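Local coordinates for protein ORF14 (Streptomyces clavuligerus, PDB 2WPX) that binds acetyl-CoA as a tandem GNAT protein of the clavulanic acid pathway and probably acts as an acyltransferase, at residues Y193-P196 / V197-E201; S219-R222 / Q223-T226; G22-L25 / D26-L30; L286-L289 / E290-L293. All coordinates share one frame; numbering follows the deposited sequence.

Contact 1 of 4, residues Y193-P196 / V197-E201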
# COMPACT_ATOMS: atom_id res chain seq x y z
N TYR A 193 -2.06 23.52 3.72
CA TYR A 193 -1.26 22.45 4.33
C TYR A 193 -0.49 21.56 3.40
O TYR A 193 0.20 20.67 3.88
CB TYR A 193 -2.05 21.55 5.25
CG TYR A 193 -2.77 22.30 6.30
CD1 TYR A 193 -4.14 22.35 6.31
CD2 TYR A 193 -2.09 23.00 7.25
CE1 TYR A 193 -4.82 23.05 7.27
CE2 TYR A 193 -2.77 23.72 8.19
CZ TYR A 193 -4.14 23.73 8.19
OH TYR A 193 -4.84 24.41 9.13
N ALA A 194 -0.58 21.84 2.11
CA ALA A 194 0.04 21.04 1.10
C ALA A 194 1.55 21.14 1.15
O ALA A 194 2.27 20.11 1.27
CB ALA A 194 -0.51 21.45 -0.34
N VAL A 195 2.07 22.37 1.05
CA VAL A 195 3.54 22.49 1.11
C VAL A 195 4.10 22.05 2.50
O VAL A 195 5.11 21.38 2.56
CB VAL A 195 4.05 23.87 0.65
CG1 VAL A 195 5.54 24.03 0.91
CG2 VAL A 195 3.80 24.03 -0.85
N PRO A 196 3.41 22.41 3.61
CA PRO A 196 3.87 21.98 4.92
C PRO A 196 3.89 20.44 5.06
O PRO A 196 4.80 19.90 5.69
CB PRO A 196 2.85 22.61 5.87
CG PRO A 196 2.48 23.94 5.15
CD PRO A 196 2.50 23.58 3.68
N VAL A 197 2.89 19.76 4.50
CA VAL A 197 2.89 18.34 4.43
C VAL A 197 4.12 17.82 3.67
O VAL A 197 4.71 16.78 4.02
CB VAL A 197 1.57 17.78 3.78
CG1 VAL A 197 1.79 16.40 3.15
CG2 VAL A 197 0.47 17.69 4.80
N SER A 198 4.49 18.49 2.59
CA SER A 198 5.56 17.92 1.84
C SER A 198 6.90 18.18 2.53
O SER A 198 7.83 17.39 2.38
CB SER A 198 5.55 18.43 0.41
OG SER A 198 5.99 19.77 0.42
N GLU A 199 7.02 19.27 3.29
CA GLU A 199 8.28 19.55 3.95
C GLU A 199 8.42 18.69 5.22
O GLU A 199 9.46 18.66 5.87
CB GLU A 199 8.51 21.08 4.18
CG GLU A 199 7.33 21.85 4.81
CD GLU A 199 7.42 23.41 4.68
OE1 GLU A 199 6.39 24.09 4.88
OE2 GLU A 199 8.51 23.95 4.38
N LEU A 200 7.36 17.98 5.56
CA LEU A 200 7.47 16.98 6.61
C LEU A 200 7.99 15.66 6.03
O LEU A 200 7.47 14.62 6.40
CB LEU A 200 6.12 16.75 7.30
CG LEU A 200 5.76 17.26 8.70
CD1 LEU A 200 5.93 18.75 8.84
CD2 LEU A 200 4.34 16.86 9.01
N GLU A 201 8.94 15.70 5.08
CA GLU A 201 9.80 14.52 4.81
C GLU A 201 11.19 14.86 5.27
O GLU A 201 12.15 14.23 4.84
CB GLU A 201 9.86 14.08 3.33
CG GLU A 201 8.55 13.65 2.75
CD GLU A 201 7.56 13.21 3.84
OE1 GLU A 201 7.95 12.28 4.58
OE2 GLU A 201 6.44 13.79 3.94
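Glu199 folds back over Pro196, the two side chains crossing at a slant on the short helix 191-199. The first torsion of Glu199 puts CG between its own backbone N and carbonyl carbon (chi1 49°), which turns the otherwise extended chain toward the preceding turn. As a result OE1 comes to 3.3 Å from CA of Pro196 and 3.9 Å from CG of its pyrrolidine ring, while CG1 of Val195 stands a little farther off, 4.1 Å from the same OE1. These are van der Waals contacts between a carboxylate oxygen and aliphatic carbons.

The polar work falls on the carbonyl of Val195. Its oxygen takes a hydrogen bond from Ser198 OG at 2.8 Å and another from Glu199 N at 2.9 Å. The amide lies almost in line with the C=O bond, whereas the hydroxyl comes in more from the side, at a C=O...OG angle of 123°, so both donors fit around one oxygen. Ser198 N, bonded mainly to Ala194 O, adds a weak third. Two residues earlier, Tyr193 O accepts from Val197 N; Leu200 N reaches Pro196 O only weakly.

On the inner side Val197 rests on Leu248 and Tyr251 of strand 247-256, and the ring of Tyr193 meets that of Trp185 with nearly parallel planes. Pro196 has no N-H to give to the turn before it, and the helix is kinked there; the doubly gripped Val195 carbonyl ties the following turn back across that kink through both a backbone amide and a serine hydroxyl.

Contact 2 of 4, residues S219-R222 / Q223-T226; sequences SYAR and QFET
Glu225 OE2 is gripped by two nitrogens of Arg222, NE at 3.1 Å and NH2 at 3.0 Å, in a side-on i to i+3 salt bridge where the chain runs into helix 222-230, in the second GNAT-family region. Both donors approach from the same face of the carboxylate. NH2 comes on the syn side, 20° out of the carboxylate plane, while NE sits well above it. The guanidinium gets there because the arginine chain bends at chi2 and chi3, laying it alongside the glutamate with the two flat groups 70° apart.

The other oxygen, OE1, accepts from Tyr220 OH at 2.7 Å. The carboxylate stands at the edge of the phenol ring, their planes nearly perpendicular, and CE2 of Tyr220 lies 4.0 Å above one face of the Arg222 guanidinium, offset toward its rim. Thr189 completes the network: its N donates to OE1 and its O accepts from Arg222 NH2. With donors at both its oxygens, the buried carboxylate is probably held in its charged form. The loop before the helix is thus tied to it, where Phe224 N bonds to Ala221 O and CB of Ala221 rests 3.5 Å from CD2 of Phe224.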
# COMPACT_ATOMS: atom_id res chain seq x y z
N SER A 219 7.42 17.80 -3.23
CA SER A 219 6.22 18.57 -3.44
C SER A 219 5.01 17.69 -3.22
O SER A 219 5.12 16.45 -3.22
CB SER A 219 6.19 19.25 -4.84
OG SER A 219 6.46 18.32 -5.89
N TYR A 220 3.87 18.34 -2.99
CA TYR A 220 2.67 17.64 -2.75
C TYR A 220 2.14 17.30 -4.15
O TYR A 220 2.14 18.17 -5.04
CB TYR A 220 1.69 18.53 -1.97
CG TYR A 220 0.49 17.76 -1.45
CD1 TYR A 220 0.53 17.11 -0.22
CD2 TYR A 220 -0.67 17.64 -2.23
CE1 TYR A 220 -0.53 16.36 0.22
CE2 TYR A 220 -1.76 16.93 -1.78
CZ TYR A 220 -1.68 16.28 -0.55
OH TYR A 220 -2.75 15.57 -0.10
N ALA A 221 1.75 16.05 -4.37
CA ALA A 221 1.35 15.59 -5.68
C ALA A 221 -0.14 15.34 -5.69
O ALA A 221 -0.61 14.35 -5.20
CB ALA A 221 2.08 14.35 -6.04
N ARG A 222 -0.86 16.29 -6.26
CA ARG A 222 -2.27 16.26 -6.39
C ARG A 222 -2.76 15.03 -7.12
O ARG A 222 -3.91 14.65 -7.00
CB ARG A 222 -2.67 17.49 -7.17
CG ARG A 222 -3.45 18.50 -6.43
CD ARG A 222 -2.84 19.28 -5.30
NE ARG A 222 -3.89 19.18 -4.30
CZ ARG A 222 -4.09 19.94 -3.23
NH1 ARG A 222 -3.37 20.99 -2.91
NH2 ARG A 222 -5.11 19.59 -2.46
N GLN A 223 -1.89 14.42 -7.91
CA GLN A 223 -2.27 13.27 -8.69
C GLN A 223 -2.51 12.05 -7.80
O GLN A 223 -3.29 11.18 -8.15
CB GLN A 223 -1.22 12.98 -9.77
CG GLN A 223 -1.75 12.10 -10.85
CD GLN A 223 -0.79 11.88 -12.01
OE1 GLN A 223 0.11 12.67 -12.26
NE2 GLN A 223 -1.00 10.80 -12.73
N PHE A 224 -1.84 12.01 -6.65
CA PHE A 224 -2.14 11.02 -5.63
C PHE A 224 -3.60 11.12 -5.21
O PHE A 224 -4.31 10.12 -5.19
CB PHE A 224 -1.24 11.21 -4.41
CG PHE A 224 0.10 10.61 -4.56
CD1 PHE A 224 0.24 9.24 -4.79
CD2 PHE A 224 1.26 11.39 -4.43
CE1 PHE A 224 1.53 8.67 -4.95
CE2 PHE A 224 2.52 10.82 -4.54
CZ PHE A 224 2.66 9.47 -4.82
N GLU A 225 -4.03 12.33 -4.86
CA GLU A 225 -5.42 12.58 -4.53
C GLU A 225 -6.36 12.19 -5.68
O GLU A 225 -7.37 11.58 -5.42
CB GLU A 225 -5.66 14.04 -4.16
CG GLU A 225 -4.88 14.50 -2.98
CD GLU A 225 -5.21 15.91 -2.53
OE1 GLU A 225 -5.08 16.14 -1.33
OE2 GLU A 225 -5.58 16.77 -3.37
N THR A 226 -6.04 12.58 -6.91
CA THR A 226 -6.94 12.26 -8.03
C THR A 226 -6.98 10.76 -8.33
O THR A 226 -8.05 10.25 -8.69
CB THR A 226 -6.67 13.08 -9.33
OG1 THR A 226 -5.46 12.64 -9.97
CG2 THR A 226 -6.59 14.56 -9.01

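Contact 3 of 4, residues G22-L25 / D26-L30; sequences GQWL and DLMAL
One face of the Trp24 indole carries the methyl of Met28. CE sits 3.4 Å from the centroid of the six-membered ring of Trp24, only 8° off the ring normal, in a CH-pi contact made squarely over the benzo half. The sulfur is set further to one side: SD is 4.3 Å from that centroid and oblique to the ring, making this a Met-aromatic contact in which the methyl does the closer touching. The Trp24 side chain also touches Met46 of helix 43-51 and Ala73 and Arg75 of strand 69-79.

The torsions of Met28 account for the fit. Its chain runs out extended through chi2, then turns at the sulfur (chi3 -63°) to bring CE back over the ring of a residue one helical turn earlier. CE also touches CD2 of Leu25, at 4.0 Å.

The backbone is regular: Met28 N bonds to Trp24 O at 3.0 Å, and Ala29 N to Leu25 O at 2.9 Å with an N-H...O angle of 175°. Gln23 turns elsewhere, OE1 accepting from Val70 N and NE2 pairing with Glu19. Leu27 packs on Ala73 and on Leu91, next to the acetyl-CoA-binding Val92, without reaching the ligand itself. This is i to i+4 packing on helix 18-33 of the acetyltransferase fold, set against strands 69-79 and 84-92.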
# COMPACT_ATOMS: atom_id res chain seq x y z
N GLY A 22 -13.91 -8.34 -15.79
CA GLY A 22 -14.76 -9.17 -14.94
C GLY A 22 -14.09 -10.45 -14.44
O GLY A 22 -14.14 -10.76 -13.24
N GLN A 23 -13.48 -11.19 -15.36
CA GLN A 23 -12.64 -12.34 -15.01
C GLN A 23 -11.48 -12.03 -14.10
O GLN A 23 -11.18 -12.80 -13.22
CB GLN A 23 -12.14 -13.10 -16.27
CG GLN A 23 -13.21 -14.16 -16.64
CD GLN A 23 -12.95 -14.86 -17.95
OE1 GLN A 23 -11.91 -15.50 -18.11
NE2 GLN A 23 -13.89 -14.76 -18.88
N TRP A 24 -10.79 -10.95 -14.34
CA TRP A 24 -9.69 -10.54 -13.47
C TRP A 24 -10.19 -10.24 -12.03
O TRP A 24 -9.59 -10.66 -11.01
CB TRP A 24 -9.04 -9.32 -14.10
CG TRP A 24 -8.02 -8.73 -13.34
CD1 TRP A 24 -6.84 -9.28 -13.03
CD2 TRP A 24 -8.01 -7.39 -12.82
NE1 TRP A 24 -6.08 -8.38 -12.30
CE2 TRP A 24 -6.78 -7.20 -12.19
CE3 TRP A 24 -8.94 -6.36 -12.79
CZ2 TRP A 24 -6.44 -6.00 -11.54
CZ3 TRP A 24 -8.59 -5.16 -12.18
CH2 TRP A 24 -7.36 -5.00 -11.53
N LEU A 25 -11.31 -9.52 -11.96
CA LEU A 25 -11.95 -9.17 -10.69
C LEU A 25 -12.26 -10.49 -9.95
O LEU A 25 -11.89 -10.64 -8.75
CB LEU A 25 -13.21 -8.32 -10.92
CG LEU A 25 -13.03 -6.90 -11.46
CD1 LEU A 25 -14.35 -6.17 -11.58
CD2 LEU A 25 -12.12 -6.14 -10.49
N ASP A 26 -12.88 -11.44 -10.66
CA ASP A 26 -13.15 -12.76 -10.12
C ASP A 26 -11.93 -13.58 -9.71
O ASP A 26 -11.92 -14.25 -8.70
CB ASP A 26 -13.95 -13.55 -11.13
CG ASP A 26 -15.32 -12.98 -11.31
OD1 ASP A 26 -16.00 -13.29 -12.32
OD2 ASP A 26 -15.71 -12.18 -10.42
N LEU A 27 -10.91 -13.59 -10.54
CA LEU A 27 -9.68 -14.25 -10.14
C LEU A 27 -9.22 -13.70 -8.80
O LEU A 27 -8.76 -14.46 -7.93
CB LEU A 27 -8.62 -13.95 -11.18
CG LEU A 27 -7.18 -14.37 -10.87
CD1 LEU A 27 -7.16 -15.88 -10.99
CD2 LEU A 27 -6.18 -13.71 -11.82
N MET A 28 -9.29 -12.39 -8.61
CA MET A 28 -8.80 -11.80 -7.38
C MET A 28 -9.68 -12.19 -6.19
O MET A 28 -9.16 -12.62 -5.15
CB MET A 28 -8.60 -10.27 -7.48
CG MET A 28 -7.35 -9.89 -8.26
SD MET A 28 -7.14 -8.10 -8.33
CE MET A 28 -8.61 -7.63 -9.25
N ALA A 29 -10.99 -11.99 -6.33
CA ALA A 29 -11.94 -12.37 -5.27
C ALA A 29 -11.74 -13.82 -4.83
O ALA A 29 -11.77 -14.13 -3.62
CB ALA A 29 -13.38 -12.17 -5.78
N LEU A 30 -11.54 -14.72 -5.79
CA LEU A 30 -11.30 -16.12 -5.45
C LEU A 30 -9.95 -16.37 -4.81
O LEU A 30 -9.88 -17.11 -3.83
CB LEU A 30 -11.56 -17.02 -6.65
CG LEU A 30 -11.62 -18.55 -6.63
CD1 LEU A 30 -10.22 -19.13 -6.49
CD2 LEU A 30 -12.57 -19.16 -5.58

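Contact 4 of 4, residues L286-L289 / E290-L293; sequences LANL and EYVL
Leu289 extends CG anti to its backbone N (chi1 -177°), which sets it against Leu293, whose branches swing back to it from one turn along helix 280-295. That helix links strands 263-271 and 301-307 in a beta-alpha-beta unit of the GNAT fold. The two side chains meet at an angle: CG of Leu289 lies 4.0 Å from CD2 of Leu293, and the CD1 methyls of the two residues come within 4.1 Å of each other. Branch meets branch here, with Leu163 and Pro168 of nearby loops adding to the apolar surroundings.

On another side of the helix Tyr291 also sends its CG anti to the backbone N (chi1 171°). The phenol ring leads off from the turn before it to pack on strands 180-185 and 234-242, with the side-chain amide of Asn288 at its rim near CD2, the two flat groups inclined by 50°. Tyr236 of strand 234-242 meets the Tyr291 ring edge-to-face, and the ring of His295 stands roughly perpendicular to it.

Val292 is buried, touching Val254 of strand 247-256 as well as Tyr236, and its CG2 passes 3.3 Å from O of Asn288. The helix therefore faces several strands through Asn288, Tyr291 and Val292 while Leu289 and Leu293 meet the loops.

Four successive i to i+4 backbone bonds hold these side chains in step. The first joins Glu290 N to Leu286 O at 3.0 Å. In the last, Leu293 N reaches Leu289 O at 2.9 Å with an N-H...O angle of 172°.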
# COMPACT_ATOMS: atom_id res chain seq x y z
N LEU A 286 -5.03 8.83 17.46
CA LEU A 286 -6.27 8.68 18.20
C LEU A 286 -7.27 9.72 17.76
O LEU A 286 -8.45 9.39 17.58
CB LEU A 286 -6.05 8.76 19.69
CG LEU A 286 -5.49 7.47 20.25
CD1 LEU A 286 -5.05 7.80 21.64
CD2 LEU A 286 -6.56 6.37 20.29
N ALA A 287 -6.83 10.96 17.56
CA ALA A 287 -7.78 11.98 17.07
C ALA A 287 -8.25 11.62 15.66
O ALA A 287 -9.43 11.74 15.37
CB ALA A 287 -7.13 13.44 17.09
N ASN A 288 -7.33 11.20 14.78
CA ASN A 288 -7.75 10.81 13.42
C ASN A 288 -8.66 9.57 13.39
O ASN A 288 -9.56 9.49 12.57
CB ASN A 288 -6.56 10.56 12.50
CG ASN A 288 -6.86 10.91 11.03
OD1 ASN A 288 -6.42 10.21 10.11
ND2 ASN A 288 -7.60 12.01 10.81
N LEU A 289 -8.42 8.61 14.27
CA LEU A 289 -9.29 7.45 14.32
C LEU A 289 -10.69 7.89 14.75
O LEU A 289 -11.69 7.48 14.20
CB LEU A 289 -8.74 6.36 15.24
CG LEU A 289 -9.55 5.04 15.30
CD1 LEU A 289 -9.52 4.36 13.98
CD2 LEU A 289 -9.10 4.07 16.40
N GLU A 290 -10.77 8.77 15.72
CA GLU A 290 -12.07 9.14 16.18
C GLU A 290 -12.82 9.83 15.05
O GLU A 290 -14.05 9.71 14.93
CB GLU A 290 -11.93 10.08 17.36
CG GLU A 290 -13.25 10.46 17.98
CD GLU A 290 -13.04 11.58 19.00
OE1 GLU A 290 -12.41 12.61 18.69
OE2 GLU A 290 -13.49 11.43 20.13
N TYR A 291 -12.06 10.60 14.26
CA TYR A 291 -12.58 11.36 13.18
C TYR A 291 -13.10 10.38 12.08
O TYR A 291 -14.22 10.52 11.61
CB TYR A 291 -11.50 12.34 12.71
CG TYR A 291 -11.83 13.07 11.44
CD1 TYR A 291 -13.12 13.51 11.17
CD2 TYR A 291 -10.87 13.30 10.49
CE1 TYR A 291 -13.41 14.21 9.98
CE2 TYR A 291 -11.14 13.97 9.34
CZ TYR A 291 -12.39 14.42 9.09
OH TYR A 291 -12.62 15.08 7.91
N VAL A 292 -12.35 9.35 11.75
CA VAL A 292 -12.87 8.23 10.90
C VAL A 292 -14.17 7.56 11.40
O VAL A 292 -15.18 7.49 10.67
CB VAL A 292 -11.78 7.16 10.71
CG1 VAL A 292 -12.29 5.91 9.96
CG2 VAL A 292 -10.64 7.78 9.99
N LEU A 293 -14.16 7.10 12.64
CA LEU A 293 -15.27 6.30 13.20
C LEU A 293 -16.56 7.10 13.27
O LEU A 293 -17.65 6.53 13.26
CB LEU A 293 -14.93 5.81 14.61
CG LEU A 293 -14.30 4.43 14.71
CD1 LEU A 293 -13.56 4.14 13.47
CD2 LEU A 293 -13.43 4.17 15.96

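In the fold
Contacts 1 and 2 touch: Val197 CG1 lies 3.7 Å from Tyr220 CD1, joining helix 191-199 to the lead-in of helix 222-230, with centres about 12 Å apart. Contact 4 sits farther along the chain, its centre about 21 Å from that of contact 1 and about 23 Å from that of contact 2, without touching either. Contact 3 belongs to the other acetyltransferase family region, about 38 Å centre to centre from contact 1 and on the opposite side of the chain's centre. It is the one near the ligand: the Leu27 side chain is about 8 Å from the bound acetyl-CoA, whereas the other three lie away from the annotated cofactor-binding residues.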